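Local coordinates for protein Tox3 (Phaeosphaeria nodorum, PDB 6WES) that acts as a secreted necrotrophic effector of a fungal wheat pathogen, here its C-terminal part, probably the mature toxin, and is probably recognised through host Snn3, at residues Y1-I7 against A31-T37; T11-C17 against C146-G152; I75-F81 against Y96-F102. Numbering follows the deposited sequence.

Contact 1. Residues Y1-I7 against A31-T37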
loop_
_atom_site.group_PDB
_atom_site.type_symbol
_atom_site.label_atom_id
_atom_site.label_comp_id
_atom_site.label_asym_id
_atom_site.label_seq_id
_atom_site.Cartn_x
_atom_site.Cartn_y
_atom_site.Cartn_z
ATOM N N TYR A 1 17.268 19.816 -16.448
ATOM C CA TYR A 1 16.317 18.974 -17.190
ATOM C C TYR A 1 15.705 18.025 -16.165
ATOM O O TYR A 1 16.148 17.975 -15.009
ATOM C CB TYR A 1 17.011 18.210 -18.333
ATOM C CG TYR A 1 18.083 17.276 -17.836
ATOM C CD1 TYR A 1 19.397 17.701 -17.671
ATOM C CD2 TYR A 1 17.774 15.972 -17.495
ATOM C CE1 TYR A 1 20.366 16.836 -17.182
ATOM C CE2 TYR A 1 18.723 15.107 -17.011
ATOM C CZ TYR A 1 20.018 15.536 -16.851
ATOM O OH TYR A 1 20.939 14.628 -16.370
ATOM N N ILE A 2 14.713 17.232 -16.548
ATOM C CA ILE A 2 14.000 16.386 -15.591
ATOM C C ILE A 2 14.587 14.980 -15.606
ATOM O O ILE A 2 14.456 14.242 -16.585
ATOM C CB ILE A 2 12.497 16.348 -15.899
ATOM C CG1 ILE A 2 11.929 17.769 -15.996
ATOM C CG2 ILE A 2 11.760 15.510 -14.857
ATOM C CD1 ILE A 2 11.872 18.500 -14.707
ATOM N N LYS A 3 15.203 14.581 -14.506
ATOM C CA LYS A 3 15.615 13.194 -14.328
ATOM C C LYS A 3 14.399 12.349 -13.973
ATOM O O LYS A 3 13.512 12.791 -13.235
ATOM C CB LYS A 3 16.617 13.080 -13.175
ATOM C CG LYS A 3 17.982 13.669 -13.429
ATOM C CD LYS A 3 18.889 12.629 -13.971
ATOM C CE LYS A 3 20.332 13.008 -13.712
ATOM N NZ LYS A 3 21.135 12.296 -14.730
ATOM N N ALA A 4 14.369 11.126 -14.482
ATOM C CA ALA A 4 13.357 10.137 -14.131
ATOM C C ALA A 4 13.890 9.212 -13.046
ATOM O O ALA A 4 15.037 8.758 -13.113
ATOM C CB ALA A 4 12.998 9.294 -15.358
ATOM N N ASN A 5 13.039 8.887 -12.075
ATOM C CA ASN A 5 13.428 7.935 -11.048
ATOM C C ASN A 5 12.232 7.073 -10.690
ATOM O O ASN A 5 11.098 7.551 -10.657
ATOM C CB ASN A 5 13.870 8.627 -9.751
ATOM C CG ASN A 5 15.068 9.500 -9.930
ATOM O OD1 ASN A 5 16.226 9.011 -9.955
ATOM N ND2 ASN A 5 14.841 10.793 -10.047
ATOM N N ASP A 6 12.482 5.809 -10.389
ATOM C CA ASP A 6 11.426 4.946 -9.888
ATOM C C ASP A 6 11.982 4.023 -8.816
ATOM O O ASP A 6 13.188 3.720 -8.775
ATOM C CB ASP A 6 10.770 4.137 -11.010
ATOM C CG ASP A 6 11.741 3.190 -11.687
ATOM O OD1 ASP A 6 11.797 2.013 -11.277
ATOM O OD2 ASP A 6 12.465 3.625 -12.619
ATOM N N ILE A 7 11.093 3.600 -7.930
ATOM C CA ILE A 7 11.471 2.673 -6.877
ATOM C C ILE A 7 10.247 1.837 -6.571
ATOM O O ILE A 7 9.116 2.322 -6.625
ATOM C CB ILE A 7 11.991 3.417 -5.617
ATOM C CG1 ILE A 7 12.374 2.434 -4.498
ATOM C CG2 ILE A 7 10.955 4.380 -5.084
ATOM C CD1 ILE A 7 13.722 1.783 -4.663
ATOM N N ALA A 31 6.824 3.956 -6.985
ATOM C CA ALA A 31 6.791 5.415 -6.892
ATOM C C ALA A 31 7.676 5.972 -7.989
ATOM O O ALA A 31 8.818 5.516 -8.172
ATOM C CB ALA A 31 7.279 5.930 -5.536
ATOM N N ASP A 32 7.163 6.946 -8.725
ATOM C CA ASP A 32 7.955 7.644 -9.728
ATOM C C ASP A 32 8.183 9.062 -9.222
ATOM O O ASP A 32 7.240 9.712 -8.738
ATOM C CB ASP A 32 7.257 7.620 -11.101
ATOM C CG ASP A 32 7.389 6.258 -11.807
ATOM O OD1 ASP A 32 8.304 6.064 -12.641
ATOM O OD2 ASP A 32 6.566 5.364 -11.535
ATOM N N ILE A 33 9.434 9.513 -9.278
ATOM C CA ILE A 33 9.825 10.790 -8.673
ATOM C C ILE A 33 10.716 11.572 -9.631
ATOM O O ILE A 33 11.932 11.343 -9.657
ATOM C CB ILE A 33 10.574 10.592 -7.343
ATOM C CG1 ILE A 33 9.869 9.567 -6.447
ATOM C CG2 ILE A 33 10.704 11.950 -6.658
ATOM C CD1 ILE A 33 10.573 8.267 -6.415
ATOM N N PRO A 34 10.170 12.482 -10.427
ATOM C CA PRO A 34 11.003 13.322 -11.288
ATOM C C PRO A 34 11.829 14.286 -10.452
ATOM O O PRO A 34 11.448 14.673 -9.341
ATOM C CB PRO A 34 9.979 14.110 -12.119
ATOM C CG PRO A 34 8.622 13.475 -11.855
ATOM C CD PRO A 34 8.733 12.751 -10.572
ATOM N N PHE A 35 12.967 14.704 -10.999
ATOM C CA PHE A 35 13.814 15.652 -10.288
ATOM C C PHE A 35 14.336 16.644 -11.317
ATOM O O PHE A 35 14.954 16.249 -12.314
ATOM C CB PHE A 35 14.972 14.911 -9.592
ATOM C CG PHE A 35 15.938 15.794 -8.836
ATOM C CD1 PHE A 35 15.816 15.982 -7.482
ATOM C CD2 PHE A 35 17.015 16.368 -9.489
ATOM C CE1 PHE A 35 16.726 16.786 -6.778
ATOM C CE2 PHE A 35 17.925 17.186 -8.805
ATOM C CZ PHE A 35 17.782 17.381 -7.448
ATOM N N GLU A 36 14.131 17.932 -11.070
ATOM C CA GLU A 36 14.635 18.963 -11.974
ATOM C C GLU A 36 16.065 19.313 -11.585
ATOM O O GLU A 36 16.305 19.856 -10.498
ATOM C CB GLU A 36 13.729 20.193 -11.913
ATOM C CG GLU A 36 14.283 21.439 -12.620
ATOM C CD GLU A 36 14.675 21.202 -14.075
ATOM O OE1 GLU A 36 13.747 21.020 -14.903
ATOM O OE2 GLU A 36 15.873 21.243 -14.389
ATOM N N THR A 37 17.019 19.028 -12.485
ATOM C CA THR A 37 18.418 19.218 -12.127
ATOM C C THR A 37 18.780 20.678 -11.913
ATOM O O THR A 37 19.816 20.946 -11.285
ATOM C CB THR A 37 19.377 18.570 -13.137
ATOM O OG1 THR A 37 19.223 19.202 -14.408
ATOM C CG2 THR A 37 19.080 17.095 -13.302
HETATM O O HOH W 1 10.165 7.432 -13.873
#
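The greasy part is modest: I7 CG2 lies 4.0 Å from A31 CB and 4.1 Å from I33 CD1, and both isoleucines also reach L104 on strand 92-105. Further along, I2 CG2 touches P34 CB at 3.6 Å. Around this runs the antiparallel pairing that joins the outer ends of the beta hairpin formed by strands 2-16 and 23-36. K3 and F35 exchange two backbone hydrogen bonds (K3 N to F35 O 2.8 Å, F35 N to K3 O 3.0 Å), as do I7 and A31 (I7 N to A31 O 3.0 Å, A31 N to I7 O 2.8 Å). Between them the pairing is irregular: I33 N donates to N5 O at 2.9 Å, while the side chain, N5 ND2, takes I33 O at 3.0 Å, and that amide also binds N114. D32 OD1 takes a 2.6 Å bond from water 1, with R30 pairing to D32 OD2. At the terminal edge T37 CG2 sits over the Y1 ring, T37 N donates to Y1 O (2.9 Å), and the amino group Y1 N reaches T37 OG1 and, in a salt bridge, E36 OE2, each at 2.9 Å.

Contact 2. Residues T11-C17 against C146-G152; sequences TRSVHDC and CSTRTYG
V14 CG1 (chi1 t) covers one face of the R149 guanidinium (t, t, m along chi1 to chi3), which makes a two-pronged salt bridge with D16 (chi1 m): R149 NH2 to D16 OD1 2.8 Å, NE to OD2 3.0 Å. Antiparallel strands 11-16 and 147-152 run at 148°, axes 4.5 Å apart at closest. R12 and G152 are a hydrogen-bonded pair (R12 N to G152 O and G152 N to R12 O, both 2.9 Å), S13 and Y151 a non-hydrogen-bonded one. A classic beta bulge then shifts the register, R149 (phi/psi -82/-43) and T150 both facing V14: V14 O accepts R149 N at 2.7 Å and, weakly, T150 N at 3.4 Å; V14 N donates to T150 O (3.0 Å). Beyond, H15 pairs with T148 and D16 with S147 (D16 N to S147 O, S147 N to D16 O, both 2.9 Å). The C17 SG–C146 SG disulfide (2.1 Å, chi3 99°) closes this end. Strand 23-36 flanks 11-17, strand 126-133 flanks 146-152, and T11, H15 and C17 pack on strand 92-105.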
loop_
_atom_site.group_PDB
_atom_site.type_symbol
_atom_site.label_atom_id
_atom_site.label_comp_id
_atom_site.label_asym_id
_atom_site.label_seq_id
_atom_site.Cartn_x
_atom_site.Cartn_y
_atom_site.Cartn_z
ATOM N N THR A 11 5.060 -5.238 0.606
ATOM C CA THR A 11 4.847 -5.744 1.956
ATOM C C THR A 11 3.916 -6.945 1.901
ATOM O O THR A 11 2.844 -6.892 1.272
ATOM C CB THR A 11 4.290 -4.643 2.855
ATOM O OG1 THR A 11 5.216 -3.541 2.834
ATOM C CG2 THR A 11 4.082 -5.136 4.285
ATOM N N ARG A 12 4.319 -8.013 2.572
ATOM C CA ARG A 12 3.498 -9.195 2.769
ATOM C C ARG A 12 2.921 -9.127 4.176
ATOM O O ARG A 12 3.609 -8.711 5.119
ATOM C CB ARG A 12 4.379 -10.452 2.635
ATOM C CG ARG A 12 3.724 -11.777 3.031
ATOM C CD ARG A 12 4.574 -12.969 2.605
ATOM N NE ARG A 12 4.744 -12.990 1.151
ATOM C CZ ARG A 12 5.547 -13.834 0.497
ATOM N NH1 ARG A 12 6.261 -14.723 1.181
ATOM N NH2 ARG A 12 5.621 -13.799 -0.826
ATOM N N SER A 13 1.695 -9.600 4.347
ATOM C CA SER A 13 1.107 -9.613 5.678
ATOM C C SER A 13 0.169 -10.802 5.818
ATOM O O SER A 13 -0.296 -11.369 4.826
ATOM C CB SER A 13 0.339 -8.321 5.968
ATOM O OG SER A 13 -0.727 -8.122 5.050
ATOM N N VAL A 14 -0.114 -11.167 7.064
ATOM C CA VAL A 14 -1.035 -12.253 7.393
ATOM C C VAL A 14 -2.011 -11.721 8.435
ATOM O O VAL A 14 -1.590 -11.064 9.403
ATOM C CB VAL A 14 -0.281 -13.475 7.968
ATOM C CG1 VAL A 14 -1.250 -14.608 8.327
ATOM C CG2 VAL A 14 0.774 -13.948 6.972
ATOM N N HIS A 15 -3.302 -11.991 8.239
ATOM C CA HIS A 15 -4.351 -11.499 9.123
ATOM C C HIS A 15 -5.281 -12.623 9.550
ATOM O O HIS A 15 -5.533 -13.574 8.799
ATOM C CB HIS A 15 -5.172 -10.400 8.425
ATOM C CG HIS A 15 -4.405 -9.127 8.249
ATOM N ND1 HIS A 15 -3.576 -8.898 7.173
ATOM C CD2 HIS A 15 -4.280 -8.050 9.056
ATOM C CE1 HIS A 15 -2.979 -7.722 7.315
ATOM N NE2 HIS A 15 -3.406 -7.181 8.447
ATOM N N ASP A 16 -5.832 -12.460 10.747
ATOM C CA ASP A 16 -6.821 -13.382 11.296
ATOM C C ASP A 16 -8.111 -12.614 11.504
ATOM O O ASP A 16 -8.120 -11.557 12.145
ATOM C CB ASP A 16 -6.296 -13.977 12.598
ATOM C CG ASP A 16 -5.044 -14.768 12.375
ATOM O OD1 ASP A 16 -4.978 -15.542 11.401
ATOM O OD2 ASP A 16 -4.090 -14.621 13.185
ATOM N N CYS A 17 -9.180 -13.112 10.912
ATOM C CA CYS A 17 -10.456 -12.414 10.914
ATOM C C CYS A 17 -11.502 -13.290 11.597
ATOM O O CYS A 17 -11.213 -14.412 12.029
ATOM C CB CYS A 17 -10.867 -12.049 9.482
ATOM S SG CYS A 17 -9.709 -10.918 8.609
ATOM N N CYS A 146 -9.889 -6.889 11.605
ATOM C CA CYS A 146 -9.217 -8.146 11.896
ATOM C C CYS A 146 -7.972 -7.895 12.745
ATOM O O CYS A 146 -7.606 -6.753 13.018
ATOM C CB CYS A 146 -8.797 -8.789 10.581
ATOM S SG CYS A 146 -10.110 -8.998 9.363
ATOM N N SER A 147 -7.295 -8.960 13.174
ATOM C CA SER A 147 -6.003 -8.776 13.819
ATOM C C SER A 147 -4.869 -9.114 12.858
ATOM O O SER A 147 -4.972 -10.027 12.035
ATOM C CB SER A 147 -5.894 -9.582 15.120
ATOM O OG SER A 147 -6.208 -10.946 14.894
ATOM N N THR A 148 -3.797 -8.327 12.929
ATOM C CA THR A 148 -2.625 -8.544 12.093
ATOM C C THR A 148 -1.742 -9.577 12.784
ATOM O O THR A 148 -1.316 -9.372 13.929
ATOM C CB THR A 148 -1.896 -7.217 11.885
ATOM O OG1 THR A 148 -2.792 -6.285 11.263
ATOM C CG2 THR A 148 -0.645 -7.387 10.994
ATOM N N ARG A 149 -1.472 -10.696 12.110
ATOM C CA ARG A 149 -0.603 -11.705 12.697
ATOM C C ARG A 149 0.858 -11.355 12.509
ATOM O O ARG A 149 1.649 -11.500 13.438
ATOM C CB ARG A 149 -0.888 -13.082 12.120
ATOM C CG ARG A 149 -0.426 -14.113 13.158
ATOM C CD ARG A 149 -0.321 -15.459 12.610
ATOM N NE ARG A 149 -1.633 -15.972 12.268
ATOM C CZ ARG A 149 -1.795 -17.113 11.630
ATOM N NH1 ARG A 149 -0.731 -17.851 11.333
ATOM N NH2 ARG A 149 -3.010 -17.511 11.299
ATOM N N THR A 150 1.230 -10.895 11.316
ATOM C CA THR A 150 2.612 -10.531 11.047
ATOM C C THR A 150 2.634 -9.735 9.749
ATOM O O THR A 150 1.666 -9.744 8.991
ATOM C CB THR A 150 3.525 -11.765 10.983
ATOM O OG1 THR A 150 4.883 -11.325 10.904
ATOM C CG2 THR A 150 3.199 -12.671 9.798
ATOM N N TYR A 151 3.750 -9.047 9.506
ATOM C CA TYR A 151 3.949 -8.332 8.249
ATOM C C TYR A 151 5.446 -8.155 8.041
ATOM O O TYR A 151 6.231 -8.204 8.998
ATOM C CB TYR A 151 3.206 -6.987 8.212
ATOM C CG TYR A 151 3.674 -6.016 9.256
ATOM C CD1 TYR A 151 3.195 -6.075 10.545
ATOM C CD2 TYR A 151 4.614 -5.027 8.953
ATOM C CE1 TYR A 151 3.636 -5.191 11.510
ATOM C CE2 TYR A 151 5.059 -4.136 9.941
ATOM C CZ TYR A 151 4.548 -4.235 11.200
ATOM O OH TYR A 151 4.949 -3.376 12.212
ATOM N N GLY A 152 5.848 -7.945 6.792
ATOM C CA GLY A 152 7.266 -7.767 6.522
ATOM C C GLY A 152 7.529 -7.669 5.039
ATOM O O GLY A 152 6.592 -7.604 4.242
HETATM O O HOH W 2 -8.760 -12.025 15.372
HETATM O O HOH W 3 -3.834 -12.108 14.608
#

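Contact 3. Residues I75-F81 against Y96-F102; sequences ITAIHDF and YQLRQPF
Build the middle of the hairpin of strands 72-85 and 92-105, in the wall of the barrel near the centre of the chain: extended segments 75-81 and 96-102, antiparallel at 153°, axes 4.3 Å apart at closest, register unbroken. Its four hydrogen-bonded pairs each satisfy both amides and both carbonyls. I75 N to F102 O and F102 N to I75 O are both 2.9 Å; A77 N to Q100 O and Q100 N to A77 O both 2.8 Å; H79 N to L98 O 2.9 Å and L98 N to H79 O 2.8 Å; F81 N to Y96 O 3.0 Å and Y96 N to F81 O 2.8 Å. T76 bonds the backbone of D59, I78 that of D56 and R57, and D80 N the carboxylate D56 OD2, while Q97 and R99 bond the backbones of H128 and T126.

On the face of D80 and Q97, D80 OD1 (chi1 m) receives Q97 NE2 at 2.8 Å and water 4 at 2.5 Å; Q97 OE1 accepts R99 NE and R99 NH2, each at 2.9 Å. On the other face Y96 CB sits 3.6 Å from the centroid of the F81 ring (chi1 p), a CH-pi contact, and A77 CB meets F102 CE2 at 4.0 Å. H79 NE2 accepts from R25 NH2, and H79 ND1 has a weak bond to D56 OD2; Q100 NE2 bonds Q123 O and P101 O (3.0 Å), and Y96 OH bonds E129. The buried face is thus held by hydrogen bonds as well as by apolar packing.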
loop_
_atom_site.group_PDB
_atom_site.type_symbol
_atom_site.label_atom_id
_atom_site.label_comp_id
_atom_site.label_asym_id
_atom_site.label_seq_id
_atom_site.Cartn_x
_atom_site.Cartn_y
_atom_site.Cartn_z
ATOM N N ILE A 75 1.561 7.037 1.929
ATOM C CA ILE A 75 0.301 6.764 1.241
ATOM C C ILE A 75 -0.257 5.453 1.776
ATOM O O ILE A 75 0.473 4.642 2.332
ATOM C CB ILE A 75 0.545 6.707 -0.286
ATOM C CG1 ILE A 75 -0.746 6.959 -1.081
ATOM C CG2 ILE A 75 1.192 5.411 -0.703
ATOM C CD1 ILE A 75 -1.216 8.435 -1.029
ATOM N N THR A 76 -1.561 5.241 1.613
ATOM C CA THR A 76 -2.173 3.962 1.961
ATOM C C THR A 76 -2.656 3.284 0.686
ATOM O O THR A 76 -3.435 3.875 -0.077
ATOM C CB THR A 76 -3.332 4.176 2.940
ATOM O OG1 THR A 76 -2.824 4.774 4.146
ATOM C CG2 THR A 76 -4.037 2.849 3.259
ATOM N N ALA A 77 -2.194 2.063 0.438
ATOM C CA ALA A 77 -2.691 1.250 -0.666
ATOM C C ALA A 77 -3.876 0.426 -0.188
ATOM O O ALA A 77 -3.812 -0.187 0.888
ATOM C CB ALA A 77 -1.573 0.326 -1.154
ATOM N N ILE A 78 -4.941 0.388 -0.974
ATOM C CA ILE A 78 -6.170 -0.313 -0.612
ATOM C C ILE A 78 -6.346 -1.491 -1.557
ATOM O O ILE A 78 -6.277 -1.322 -2.781
ATOM C CB ILE A 78 -7.388 0.621 -0.742
ATOM C CG1 ILE A 78 -7.195 1.929 0.014
ATOM C CG2 ILE A 78 -8.664 -0.106 -0.296
ATOM C CD1 ILE A 78 -7.227 1.755 1.511
ATOM N N HIS A 79 -6.604 -2.680 -0.998
ATOM C CA HIS A 79 -6.792 -3.913 -1.745
ATOM C C HIS A 79 -8.097 -4.545 -1.273
ATOM O O HIS A 79 -8.257 -4.791 -0.079
ATOM C CB HIS A 79 -5.606 -4.858 -1.456
ATOM C CG HIS A 79 -5.786 -6.255 -1.969
ATOM N ND1 HIS A 79 -6.226 -6.545 -3.237
ATOM C CD2 HIS A 79 -5.552 -7.450 -1.371
ATOM C CE1 HIS A 79 -6.270 -7.857 -3.402
ATOM N NE2 HIS A 79 -5.859 -8.428 -2.282
ATOM N N ASP A 80 -9.027 -4.796 -2.196
ATOM C CA ASP A 80 -10.305 -5.442 -1.890
ATOM C C ASP A 80 -10.341 -6.847 -2.491
ATOM O O ASP A 80 -9.890 -7.054 -3.621
ATOM C CB ASP A 80 -11.472 -4.622 -2.475
ATOM C CG ASP A 80 -11.459 -3.178 -2.003
ATOM O OD1 ASP A 80 -11.420 -2.972 -0.776
ATOM O OD2 ASP A 80 -11.463 -2.245 -2.852
ATOM N N PHE A 81 -10.858 -7.821 -1.739
ATOM C CA PHE A 81 -11.003 -9.171 -2.283
ATOM C C PHE A 81 -12.115 -9.887 -1.541
ATOM O O PHE A 81 -12.495 -9.492 -0.446
ATOM C CB PHE A 81 -9.686 -9.982 -2.228
ATOM C CG PHE A 81 -9.126 -10.154 -0.842
ATOM C CD1 PHE A 81 -8.432 -9.127 -0.232
ATOM C CD2 PHE A 81 -9.296 -11.348 -0.154
ATOM C CE1 PHE A 81 -7.921 -9.277 1.051
ATOM C CE2 PHE A 81 -8.797 -11.500 1.134
ATOM C CZ PHE A 81 -8.104 -10.473 1.726
ATOM N N TYR A 96 -13.226 -8.495 2.052
ATOM C CA TYR A 96 -12.068 -8.075 2.830
ATOM C C TYR A 96 -11.465 -6.840 2.203
ATOM O O TYR A 96 -11.443 -6.703 0.978
ATOM C CB TYR A 96 -10.989 -9.153 2.827
ATOM C CG TYR A 96 -11.475 -10.366 3.533
ATOM C CD1 TYR A 96 -11.309 -10.506 4.902
ATOM C CD2 TYR A 96 -12.127 -11.369 2.825
ATOM C CE1 TYR A 96 -11.801 -11.627 5.562
ATOM C CE2 TYR A 96 -12.622 -12.461 3.460
ATOM C CZ TYR A 96 -12.455 -12.579 4.828
ATOM O OH TYR A 96 -12.970 -13.686 5.462
ATOM N N GLN A 97 -10.975 -5.948 3.045
ATOM C CA GLN A 97 -10.225 -4.792 2.580
ATOM C C GLN A 97 -8.936 -4.677 3.380
ATOM O O GLN A 97 -8.970 -4.582 4.620
ATOM C CB GLN A 97 -11.052 -3.535 2.759
ATOM C CG GLN A 97 -10.348 -2.302 2.213
ATOM C CD GLN A 97 -11.292 -1.135 2.162
ATOM O OE1 GLN A 97 -11.329 -0.316 3.086
ATOM N NE2 GLN A 97 -12.069 -1.053 1.085
ATOM N N LEU A 98 -7.815 -4.692 2.672
ATOM C CA LEU A 98 -6.489 -4.560 3.261
ATOM C C LEU A 98 -6.002 -3.141 3.016
ATOM O O LEU A 98 -6.099 -2.629 1.889
ATOM C CB LEU A 98 -5.545 -5.548 2.589
ATOM C CG LEU A 98 -4.072 -5.477 2.985
ATOM C CD1 LEU A 98 -3.905 -5.691 4.508
ATOM C CD2 LEU A 98 -3.330 -6.529 2.207
ATOM N N ARG A 99 -5.566 -2.484 4.077
ATOM C CA ARG A 99 -5.099 -1.102 4.016
ATOM C C ARG A 99 -3.619 -1.114 4.389
ATOM O O ARG A 99 -3.257 -1.335 5.556
ATOM C CB ARG A 99 -5.921 -0.234 4.960
ATOM C CG ARG A 99 -7.407 -0.275 4.632
ATOM C CD ARG A 99 -8.253 0.558 5.578
ATOM N NE ARG A 99 -9.664 0.282 5.346
ATOM C CZ ARG A 99 -10.632 0.509 6.233
ATOM N NH1 ARG A 99 -10.337 1.063 7.412
ATOM N NH2 ARG A 99 -11.879 0.211 5.926
ATOM N N GLN A 100 -2.759 -0.905 3.408
ATOM C CA GLN A 100 -1.318 -1.108 3.564
ATOM C C GLN A 100 -0.566 0.203 3.363
ATOM O O GLN A 100 -0.495 0.706 2.223
ATOM C CB GLN A 100 -0.871 -2.157 2.550
ATOM C CG GLN A 100 0.639 -2.408 2.482
ATOM C CD GLN A 100 1.182 -2.941 3.785
ATOM O OE1 GLN A 100 0.947 -4.101 4.131
ATOM N NE2 GLN A 100 1.908 -2.102 4.528
ATOM N N PRO A 101 -0.002 0.808 4.404
ATOM C CA PRO A 101 0.773 2.044 4.225
ATOM C C PRO A 101 2.133 1.774 3.607
ATOM O O PRO A 101 2.721 0.701 3.784
ATOM C CB PRO A 101 0.954 2.580 5.651
ATOM C CG PRO A 101 0.037 1.785 6.520
ATOM C CD PRO A 101 -0.189 0.460 5.825
ATOM N N PHE A 102 2.629 2.781 2.877
ATOM C CA PHE A 102 4.010 2.825 2.399
ATOM C C PHE A 102 4.537 4.238 2.584
ATOM O O PHE A 102 3.789 5.207 2.444
ATOM C CB PHE A 102 4.127 2.490 0.901
ATOM C CG PHE A 102 3.778 1.065 0.558
ATOM C CD1 PHE A 102 4.742 0.076 0.671
ATOM C CD2 PHE A 102 2.494 0.720 0.124
ATOM C CE1 PHE A 102 4.446 -1.241 0.374
ATOM C CE2 PHE A 102 2.172 -0.612 -0.191
ATOM C CZ PHE A 102 3.157 -1.581 -0.066
HETATM O O HOH W 4 -13.325 -4.099 0.297
#

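How the contacts relate
From the N terminus, strand 2-16 enters both contact 1 and contact 2: its first part pairs with the end of strand 23-36, closing a loop of 23 residues, most of them the rest of the hairpin's two strands, and its last part pairs with strand 144-153 near the C terminus, closing a loop of over a hundred residues. The two therefore cross along the chain, and they lie on opposite sides of its centre, about 33 Å apart between centres. Contact 3 follows contact 1 in series and is nested within the loop that contact 2 closes. T11 meets Q100 and F102, H15 meets L98 and C17 meets Y96, so the hairpin of contact 3 packs against the strand pair of contact 2.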